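Local coordinates for threonine--tRNA ligase catalytic subunit (Aeropyrum pernix, PDB 3A32), which probably catalyses the ATP-dependent attachment of threonine to tRNA(Thr) as a zinc-binding class II synthetase that lacks an editing domain, at residues V71-I76 with C112-L117; F137-V142 with G159-D164; A77-F82 with E104-P109. All blocks are in the same frame, centred on the assembly; numbering follows the deposited sequence.

Interaction 1 (V71-I76 with C112-L117); sequences VETPII and CPYHIL. With ZN (zinc ion), chain G.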
loop_
_atom_site.group_PDB
_atom_site.type_symbol
_atom_site.label_atom_id
_atom_site.label_comp_id
_atom_site.label_asym_id
_atom_site.label_seq_id
_atom_site.Cartn_x
_atom_site.Cartn_y
_atom_site.Cartn_z
ATOM N N VAL A 71 8.078 5.519 4.140
ATOM C CA VAL A 71 8.997 4.498 3.770
ATOM C C VAL A 71 8.348 3.124 3.851
ATOM O O VAL A 71 7.243 2.936 4.398
ATOM C CB VAL A 71 10.331 4.554 4.591
ATOM C CG1 VAL A 71 10.983 5.946 4.458
ATOM C CG2 VAL A 71 10.109 4.152 6.044
ATOM N N GLU A 72 9.013 2.182 3.232
ATOM C CA GLU A 72 8.650 0.769 3.354
ATOM C C GLU A 72 9.986 0.043 3.574
ATOM O O GLU A 72 10.964 0.273 2.818
ATOM C CB GLU A 72 7.888 0.282 2.115
ATOM C CG GLU A 72 7.764 -1.255 2.040
ATOM C CD GLU A 72 6.730 -1.785 0.998
ATOM O OE1 GLU A 72 6.129 -0.956 0.279
ATOM O OE2 GLU A 72 6.494 -3.055 0.950
ATOM N N THR A 73 10.058 -0.753 4.645
ATOM C CA THR A 73 11.330 -1.421 4.988
ATOM C C THR A 73 11.149 -2.936 4.863
ATOM O O THR A 73 10.012 -3.420 4.902
ATOM C CB THR A 73 11.917 -0.951 6.390
ATOM O OG1 THR A 73 11.008 -1.270 7.464
ATOM C CG2 THR A 73 12.246 0.582 6.405
ATOM N N PRO A 74 12.256 -3.695 4.705
ATOM C CA PRO A 74 12.088 -5.124 4.479
ATOM C C PRO A 74 11.364 -5.891 5.548
ATOM O O PRO A 74 11.331 -5.501 6.730
ATOM C CB PRO A 74 13.514 -5.633 4.364
ATOM C CG PRO A 74 14.279 -4.427 3.886
ATOM C CD PRO A 74 13.666 -3.308 4.662
ATOM N N ILE A 75 10.777 -6.998 5.121
ATOM C CA ILE A 75 10.098 -7.882 6.022
ATOM C C ILE A 75 11.016 -8.819 6.813
ATOM O O ILE A 75 10.640 -9.237 7.939
ATOM C CB ILE A 75 8.937 -8.575 5.276
ATOM C CG1 ILE A 75 7.932 -7.449 4.993
ATOM C CG2 ILE A 75 8.375 -9.799 6.092
ATOM C CD1 ILE A 75 6.572 -7.837 4.596
ATOM N N ILE A 76 12.197 -9.133 6.259
ATOM C CA ILE A 76 13.158 -9.984 6.945
ATOM C C ILE A 76 14.446 -9.214 7.195
ATOM O O ILE A 76 14.645 -8.136 6.640
ATOM C CB ILE A 76 13.397 -11.303 6.229
ATOM C CG1 ILE A 76 14.049 -11.093 4.827
ATOM C CG2 ILE A 76 12.079 -12.107 6.187
ATOM C CD1 ILE A 76 14.685 -12.438 4.148
ATOM N N CYS A 112 11.652 -0.191 13.824
ATOM C CA CYS A 112 12.644 0.756 14.405
ATOM C C CYS A 112 14.090 0.731 13.895
ATOM O O CYS A 112 14.611 1.796 13.554
ATOM C CB CYS A 112 12.656 0.685 15.967
ATOM S SG CYS A 112 11.153 -0.042 16.721
ATOM N N PRO A 113 14.785 -0.435 13.982
ATOM C CA PRO A 113 16.167 -0.545 13.501
ATOM C C PRO A 113 16.302 -0.232 12.012
ATOM O O PRO A 113 17.286 0.413 11.615
ATOM C CB PRO A 113 16.528 -2.015 13.793
ATOM C CG PRO A 113 15.594 -2.435 14.944
ATOM C CD PRO A 113 14.325 -1.665 14.664
ATOM N N TYR A 114 15.322 -0.649 11.202
ATOM C CA TYR A 114 15.339 -0.293 9.768
ATOM C C TYR A 114 15.209 1.220 9.582
ATOM O O TYR A 114 15.982 1.805 8.845
ATOM C CB TYR A 114 14.315 -1.095 8.947
ATOM C CG TYR A 114 14.840 -2.453 8.392
ATOM C CD1 TYR A 114 14.115 -3.633 8.554
ATOM C CD2 TYR A 114 16.017 -2.530 7.663
ATOM C CE1 TYR A 114 14.556 -4.851 8.044
ATOM C CE2 TYR A 114 16.455 -3.749 7.119
ATOM C CZ TYR A 114 15.734 -4.892 7.319
ATOM O OH TYR A 114 16.191 -6.093 6.801
ATOM N N HIS A 115 14.280 1.858 10.297
ATOM C CA HIS A 115 14.067 3.334 10.202
ATOM C C HIS A 115 15.300 4.098 10.631
ATOM O O HIS A 115 15.579 5.127 10.055
ATOM C CB HIS A 115 12.854 3.780 11.036
ATOM C CG HIS A 115 11.546 3.311 10.464
ATOM N ND1 HIS A 115 10.322 3.741 10.929
ATOM C CD2 HIS A 115 11.283 2.470 9.432
ATOM C CE1 HIS A 115 9.366 3.195 10.203
ATOM N NE2 HIS A 115 9.921 2.421 9.292
ATOM N N ILE A 116 16.027 3.574 11.639
ATOM C CA ILE A 116 17.322 4.147 12.060
ATOM C C ILE A 116 18.434 3.965 11.037
ATOM O O ILE A 116 19.206 4.875 10.837
ATOM C CB ILE A 116 17.799 3.633 13.426
ATOM C CG1 ILE A 116 16.811 4.052 14.498
ATOM C CG2 ILE A 116 19.238 4.177 13.763
ATOM C CD1 ILE A 116 16.916 3.130 15.673
ATOM N N LEU A 117 18.517 2.805 10.392
ATOM C CA LEU A 117 19.458 2.643 9.299
ATOM C C LEU A 117 19.205 3.672 8.173
ATOM O O LEU A 117 20.158 4.197 7.559
ATOM C CB LEU A 117 19.447 1.195 8.755
ATOM C CG LEU A 117 20.049 0.025 9.584
ATOM C CD1 LEU A 117 19.926 -1.290 8.807
ATOM C CD2 LEU A 117 21.552 0.231 9.993
HETATM ZN ZN ZN G . 9.830 1.781 17.100
HETATM O O HOH W 1 7.816 1.783 16.910
#
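Tyr114 lies against the backbone of 71-76 and ends in a short hydrogen bond, its OH donating to Ile76 O at 2.6 Å. The carbonyl oxygen sits near the ring plane at the phenol's edge and is met on a lone pair, with a C=O...O angle of 140°. Pro74 fixes the same ring from a second direction: its CD stands over the centre of one face in a CH-pi contact, 3.6 Å from the centroid and 6° off the normal. Nearer the helix, Thr73 CB packs on Tyr114 CB at 3.5 Å, the two side chains sliding past each other in opposite directions. The chain from helix 48-65 through Pro74 is consistent with motif 1, the helix-and-strand element that in class II synthetases contributes to the dimer interface. Val71, Pro74 and Tyr114 also pack on the second subunit. The looser side, where His115 meets the loop, is buried too. Thr73 OG1 lies between the backbone N and the carbonyl carbon (chi1 62°), and the other branch, CG2, comes to the imidazole's edge, 3.7 Å from His115 CD2. Val71 CG2 approaches the same ring obliquely, with His115 NE2 at 3.7 Å, and no polar bond joins the two segments here. Instead His115 NE2 and Thr73 OG1 both bond to Glu138, while His115 ND1 is paired with His166. At the start of the helix, turned away from 71-76, Cys112 SG binds zinc at 2.3 Å; His166, His310 and a water at 2.0 Å from the metal share the site.

Interaction 2 (F137-V142 with G159-D164); sequences FEFGRV and GFTQDD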
loop_
_atom_site.group_PDB
_atom_site.type_symbol
_atom_site.label_atom_id
_atom_site.label_comp_id
_atom_site.label_asym_id
_atom_site.label_seq_id
_atom_site.Cartn_x
_atom_site.Cartn_y
_atom_site.Cartn_z
ATOM N N PHE A 137 7.667 7.723 8.603
ATOM C CA PHE A 137 6.415 6.984 8.792
ATOM C C PHE A 137 6.398 5.695 7.950
ATOM O O PHE A 137 6.830 5.711 6.805
ATOM C CB PHE A 137 5.185 7.810 8.357
ATOM C CG PHE A 137 3.908 7.006 8.364
ATOM C CD1 PHE A 137 3.273 6.696 9.569
ATOM C CD2 PHE A 137 3.363 6.512 7.179
ATOM C CE1 PHE A 137 2.142 5.943 9.595
ATOM C CE2 PHE A 137 2.195 5.761 7.206
ATOM C CZ PHE A 137 1.586 5.468 8.403
ATOM N N GLU A 138 5.849 4.612 8.489
ATOM C CA GLU A 138 5.680 3.371 7.701
ATOM C C GLU A 138 4.404 2.655 8.103
ATOM O O GLU A 138 4.158 2.514 9.298
ATOM C CB GLU A 138 6.875 2.401 7.833
ATOM C CG GLU A 138 6.642 1.092 7.113
ATOM C CD GLU A 138 7.880 0.209 6.986
ATOM O OE1 GLU A 138 8.967 0.536 7.552
ATOM O OE2 GLU A 138 7.760 -0.847 6.328
ATOM N N PHE A 139 3.587 2.278 7.104
ATOM C CA PHE A 139 2.468 1.328 7.261
ATOM C C PHE A 139 3.163 -0.032 7.329
ATOM O O PHE A 139 3.435 -0.671 6.298
ATOM C CB PHE A 139 1.560 1.423 6.018
ATOM C CG PHE A 139 0.224 0.699 6.149
ATOM C CD1 PHE A 139 -0.808 1.223 6.925
ATOM C CD2 PHE A 139 -0.009 -0.489 5.458
ATOM C CE1 PHE A 139 -2.045 0.536 7.046
ATOM C CE2 PHE A 139 -1.235 -1.150 5.539
ATOM C CZ PHE A 139 -2.259 -0.631 6.335
ATOM N N GLY A 140 3.532 -0.460 8.532
ATOM C CA GLY A 140 4.562 -1.522 8.629
ATOM C C GLY A 140 3.995 -2.862 9.019
ATOM O O GLY A 140 3.031 -2.913 9.774
ATOM N N ARG A 141 4.599 -3.944 8.546
ATOM C CA ARG A 141 4.075 -5.327 8.791
ATOM C C ARG A 141 5.051 -6.114 9.655
ATOM O O ARG A 141 6.191 -6.342 9.247
ATOM C CB ARG A 141 3.851 -6.059 7.476
ATOM C CG ARG A 141 2.831 -5.348 6.603
ATOM C CD ARG A 141 2.977 -5.696 5.144
ATOM N NE ARG A 141 1.768 -5.247 4.457
ATOM C CZ ARG A 141 1.693 -4.076 3.847
ATOM N NH1 ARG A 141 2.767 -3.295 3.807
ATOM N NH2 ARG A 141 0.565 -3.703 3.297
ATOM N N VAL A 142 4.593 -6.484 10.856
ATOM C CA VAL A 142 5.433 -7.033 11.900
ATOM C C VAL A 142 4.906 -8.382 12.353
ATOM O O VAL A 142 3.715 -8.665 12.256
ATOM C CB VAL A 142 5.667 -6.027 13.079
ATOM C CG1 VAL A 142 6.400 -4.764 12.583
ATOM C CG2 VAL A 142 4.379 -5.630 13.773
ATOM N N GLY A 159 0.778 -11.785 13.091
ATOM C CA GLY A 159 1.244 -10.826 12.078
ATOM C C GLY A 159 0.241 -9.701 12.009
ATOM O O GLY A 159 -0.967 -9.952 11.951
ATOM N N PHE A 160 0.725 -8.461 12.063
ATOM C CA PHE A 160 -0.164 -7.324 12.070
ATOM C C PHE A 160 0.513 -6.070 11.508
ATOM O O PHE A 160 1.685 -6.081 11.176
ATOM C CB PHE A 160 -0.774 -7.058 13.507
ATOM C CG PHE A 160 0.254 -6.813 14.594
ATOM C CD1 PHE A 160 0.551 -5.515 15.014
ATOM C CD2 PHE A 160 0.949 -7.884 15.178
ATOM C CE1 PHE A 160 1.546 -5.261 15.999
ATOM C CE2 PHE A 160 1.921 -7.643 16.186
ATOM C CZ PHE A 160 2.231 -6.326 16.583
ATOM N N THR A 161 -0.249 -4.983 11.449
ATOM C CA THR A 161 0.189 -3.750 10.841
ATOM C C THR A 161 0.142 -2.635 11.891
ATOM O O THR A 161 -0.764 -2.615 12.709
ATOM C CB THR A 161 -0.669 -3.485 9.572
ATOM O OG1 THR A 161 -0.979 -4.756 8.928
ATOM C CG2 THR A 161 0.095 -2.565 8.568
ATOM N N GLN A 162 1.125 -1.735 11.868
ATOM C CA GLN A 162 1.213 -0.562 12.765
ATOM C C GLN A 162 1.298 0.670 11.858
ATOM O O GLN A 162 1.902 0.587 10.801
ATOM C CB GLN A 162 2.530 -0.583 13.532
ATOM C CG GLN A 162 2.688 -1.684 14.531
ATOM C CD GLN A 162 4.114 -1.935 14.928
ATOM O OE1 GLN A 162 5.034 -1.868 14.120
ATOM N NE2 GLN A 162 4.311 -2.250 16.195
ATOM N N ASP A 163 0.665 1.784 12.268
ATOM C CA ASP A 163 0.958 3.104 11.704
ATOM C C ASP A 163 2.171 3.683 12.491
ATOM O O ASP A 163 2.053 4.588 13.331
ATOM C CB ASP A 163 -0.283 4.045 11.809
ATOM C CG ASP A 163 -0.845 4.168 13.259
ATOM O OD1 ASP A 163 -0.812 3.164 14.017
ATOM O OD2 ASP A 163 -1.342 5.264 13.642
ATOM N N ASP A 164 3.332 3.156 12.163
ATOM C CA ASP A 164 4.541 3.314 12.922
ATOM C C ASP A 164 5.345 4.517 12.427
ATOM O O ASP A 164 5.473 4.717 11.219
ATOM C CB ASP A 164 5.368 2.027 12.733
ATOM C CG ASP A 164 6.437 1.840 13.808
ATOM O OD1 ASP A 164 6.310 2.434 14.907
ATOM O OD2 ASP A 164 7.389 1.058 13.555
#
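Asp164 O receives the shortest hydrogen bond of this strand pair, from Glu138 N at 2.8 Å and nearly straight (165° at the hydrogen), while Phe137 CA adds a weaker CH...O contact to the same oxygen. Asp164 N returns a bond to Glu138 O. The exchange repeats at Gly140 with Gln162 and at Val142 with Phe160, giving three antiparallel hydrogen-bonded pairs; between them lie the non-hydrogen-bonded pairs Phe139-Asp163 and Arg141-Thr161. At the last of these the backbones close up, Thr161 CA reaching Gly140 O at 3.1 Å. The strands are consistent with the two antiparallel arms of class II motif 2, a signature of this synthetase core. On one face of the sheet, Thr161 CG2 is seated over the centre of the Phe139 ring, 3.7 Å from its centroid, while Thr161 OG1 bonds to Arg52. On the other face, Phe160 CG occupies the crowded position between backbone N and carbonyl carbon (chi1 58°), and the ring offers a face to Val142 CG2, which lies 3.8 Å from the centroid and offset toward the rim. Gln162 crosses Val142 at about a right angle, its OE1 3.6 Å from Val142 CG1. Beyond the pair, Asp163 OD2 accepts from the backbone N of Leu313 and Leu314, and Arg141 forms a salt bridge with Glu72 of the second subunit. The backbone bonds thus set the register, while Glu138 OE1, on the Val142 face, is hydrogen-bonded to both His115 NE2 and Thr73 OG1, so this carboxylate is held by groups outside the strand pair.

Interaction 3 (A77-F82 with E104-P109); sequences ASTELF and EFAVKP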
loop_
_atom_site.group_PDB
_atom_site.type_symbol
_atom_site.label_atom_id
_atom_site.label_comp_id
_atom_site.label_asym_id
_atom_site.label_seq_id
_atom_site.Cartn_x
_atom_site.Cartn_y
_atom_site.Cartn_z
ATOM N N ALA A 77 15.276 -9.718 8.088
ATOM C CA ALA A 77 16.552 -9.077 8.367
ATOM C C ALA A 77 17.476 -10.087 8.998
ATOM O O ALA A 77 17.013 -10.989 9.682
ATOM C CB ALA A 77 16.388 -7.875 9.320
ATOM N N SER A 78 18.774 -9.917 8.797
ATOM C CA SER A 78 19.756 -10.646 9.588
ATOM C C SER A 78 19.469 -10.305 11.015
ATOM O O SER A 78 19.129 -9.147 11.318
ATOM C CB SER A 78 21.181 -10.170 9.239
ATOM O OG SER A 78 22.169 -10.617 10.175
ATOM N N THR A 79 19.662 -11.274 11.918
ATOM C CA THR A 79 19.554 -10.956 13.333
ATOM C C THR A 79 20.639 -10.025 13.856
ATOM O O THR A 79 20.521 -9.515 14.991
ATOM C CB THR A 79 19.468 -12.197 14.213
ATOM O OG1 THR A 79 20.467 -13.158 13.814
ATOM C CG2 THR A 79 18.058 -12.798 14.136
ATOM N N GLU A 80 21.685 -9.775 13.064
ATOM C CA GLU A 80 22.637 -8.710 13.434
ATOM C C GLU A 80 21.892 -7.389 13.651
ATOM O O GLU A 80 22.233 -6.571 14.508
ATOM C CB GLU A 80 23.712 -8.499 12.380
ATOM C CG GLU A 80 24.606 -9.697 12.142
ATOM C CD GLU A 80 25.294 -10.179 13.413
ATOM O OE1 GLU A 80 25.872 -9.299 14.079
ATOM O OE2 GLU A 80 25.232 -11.412 13.735
ATOM N N LEU A 81 20.842 -7.186 12.881
ATOM C CA LEU A 81 20.127 -5.938 12.990
ATOM C C LEU A 81 19.525 -5.796 14.396
ATOM O O LEU A 81 19.560 -4.705 14.981
ATOM C CB LEU A 81 19.065 -5.817 11.885
ATOM C CG LEU A 81 18.245 -4.536 11.890
ATOM C CD1 LEU A 81 19.124 -3.297 11.743
ATOM C CD2 LEU A 81 17.197 -4.620 10.781
ATOM N N PHE A 82 19.001 -6.909 14.912
ATOM C CA PHE A 82 18.307 -6.944 16.194
ATOM C C PHE A 82 19.270 -7.216 17.356
ATOM O O PHE A 82 18.947 -6.881 18.490
ATOM C CB PHE A 82 17.109 -7.914 16.158
ATOM C CG PHE A 82 16.168 -7.649 14.996
ATOM C CD1 PHE A 82 15.393 -6.474 14.953
ATOM C CD2 PHE A 82 16.089 -8.537 13.929
ATOM C CE1 PHE A 82 14.549 -6.207 13.828
ATOM C CE2 PHE A 82 15.221 -8.280 12.843
ATOM C CZ PHE A 82 14.473 -7.099 12.793
ATOM N N GLU A 104 21.696 -16.588 10.610
ATOM C CA GLU A 104 20.417 -16.402 11.283
ATOM C C GLU A 104 19.678 -15.117 10.831
ATOM O O GLU A 104 20.266 -14.007 10.827
ATOM C CB GLU A 104 20.674 -16.303 12.771
ATOM C CG GLU A 104 19.358 -16.364 13.556
ATOM C CD GLU A 104 19.608 -16.268 15.015
ATOM O OE1 GLU A 104 20.266 -15.300 15.428
ATOM O OE2 GLU A 104 19.181 -17.172 15.739
ATOM N N PHE A 105 18.407 -15.288 10.472
ATOM C CA PHE A 105 17.521 -14.214 10.004
ATOM C C PHE A 105 16.283 -14.284 10.832
ATOM O O PHE A 105 16.007 -15.326 11.430
ATOM C CB PHE A 105 17.133 -14.430 8.544
ATOM C CG PHE A 105 18.115 -13.827 7.552
ATOM C CD1 PHE A 105 17.785 -12.681 6.857
ATOM C CD2 PHE A 105 19.400 -14.402 7.365
ATOM C CE1 PHE A 105 18.690 -12.100 5.907
ATOM C CE2 PHE A 105 20.325 -13.839 6.463
ATOM C CZ PHE A 105 19.960 -12.696 5.703
ATOM N N ALA A 106 15.537 -13.188 10.851
ATOM C CA ALA A 106 14.292 -13.081 11.551
ATOM C C ALA A 106 13.260 -12.422 10.634
ATOM O O ALA A 106 13.602 -11.564 9.812
ATOM C CB ALA A 106 14.473 -12.208 12.798
ATOM N N VAL A 107 11.998 -12.809 10.811
ATOM C CA VAL A 107 10.888 -12.042 10.326
ATOM C C VAL A 107 10.811 -10.842 11.271
ATOM O O VAL A 107 10.835 -10.991 12.523
ATOM C CB VAL A 107 9.586 -12.899 10.328
ATOM C CG1 VAL A 107 8.434 -12.149 9.699
ATOM C CG2 VAL A 107 9.846 -14.232 9.552
ATOM N N LYS A 108 10.799 -9.651 10.676
ATOM C CA LYS A 108 10.814 -8.381 11.388
ATOM C C LYS A 108 9.693 -8.328 12.434
ATOM O O LYS A 108 8.503 -8.498 12.085
ATOM C CB LYS A 108 10.609 -7.273 10.349
ATOM C CG LYS A 108 10.578 -5.868 10.838
ATOM C CD LYS A 108 10.467 -4.851 9.682
ATOM C CE LYS A 108 9.108 -4.890 8.983
ATOM N NZ LYS A 108 9.084 -3.783 7.968
ATOM N N PRO A 109 10.061 -8.129 13.721
ATOM C CA PRO A 109 9.034 -7.859 14.752
ATOM C C PRO A 109 8.790 -6.365 15.002
ATOM O O PRO A 109 7.772 -5.992 15.601
ATOM C CB PRO A 109 9.633 -8.528 16.011
ATOM C CG PRO A 109 11.139 -8.406 15.833
ATOM C CD PRO A 109 11.415 -8.220 14.325
HETATM O O HOH W 2 22.684 -13.051 9.871
#
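The edge strand 76-78 of a small three-stranded antiparallel sheet runs through a turn into helix 80-84, and Ala77-Ala106 is the hydrogen-bonded pair that holds the edge. Ala106 N donates to Ala77 O at 2.9 Å, and Ala77 N donates back to Ala106 O. One residue on, Ser78 and Phe105 form a close non-hydrogen-bonded pair, and Ser78 CA stands over the centre of the Phe105 ring, 4.0 Å from its centroid. Ser78 OG lies anti to its backbone N (chi1 167°), from where it caps Glu80 N at 3.0 Å; a water that donates to Glu104 O lies suspiciously close to this hydroxyl. Thr79 adds two bonds to Glu104. Its N donates to Glu104 O from a position tilted 33° out of the carbonyl plane, and its OG1 donates to OE1 of the Glu104 carboxylate at 2.7 Å, arriving on the anti side. The other carboxylate oxygen, Glu104 OE2, is salt-bridged to Arg92. Past the turn, Phe82 and Pro109 reach toward each other tip to tip, Pro109 CD lying over a face of the ring, 3.6 Å from Phe82 CZ, with Ala106 CB approaching the ring obliquely, 4.0 Å from Phe82 CE2. Strand 103-107 is the middle strand, bonded on its other side to strand 96-100, whose Leu97 touches Thr79 and Ala106, while Leu81 packs against helix 112-126.

Interactions 1 and 3 lie about 11 Å apart between centres, 1 and 2 about 10 Å, and 2 and 3 about 16 Å. Along the chain, interaction 3 is nested within the loop that interaction 1 closes, and interaction 2 follows both. Strand 103-107 of the small sheet leads into helix 112-126, and that helix into strand 134-143 of the large catalytic sheet, so one continuous path threads all three. Lys108 helps to join them: its backbone N is probably hydrogen-bonded to Ile75 O, and its side chain packs against strand 134-143. All three touch the second subunit; helix 112-126 supplies zinc ligand Cys112 and Tyr114, which packs on that subunit, so zinc site and dimer interface adjoin here.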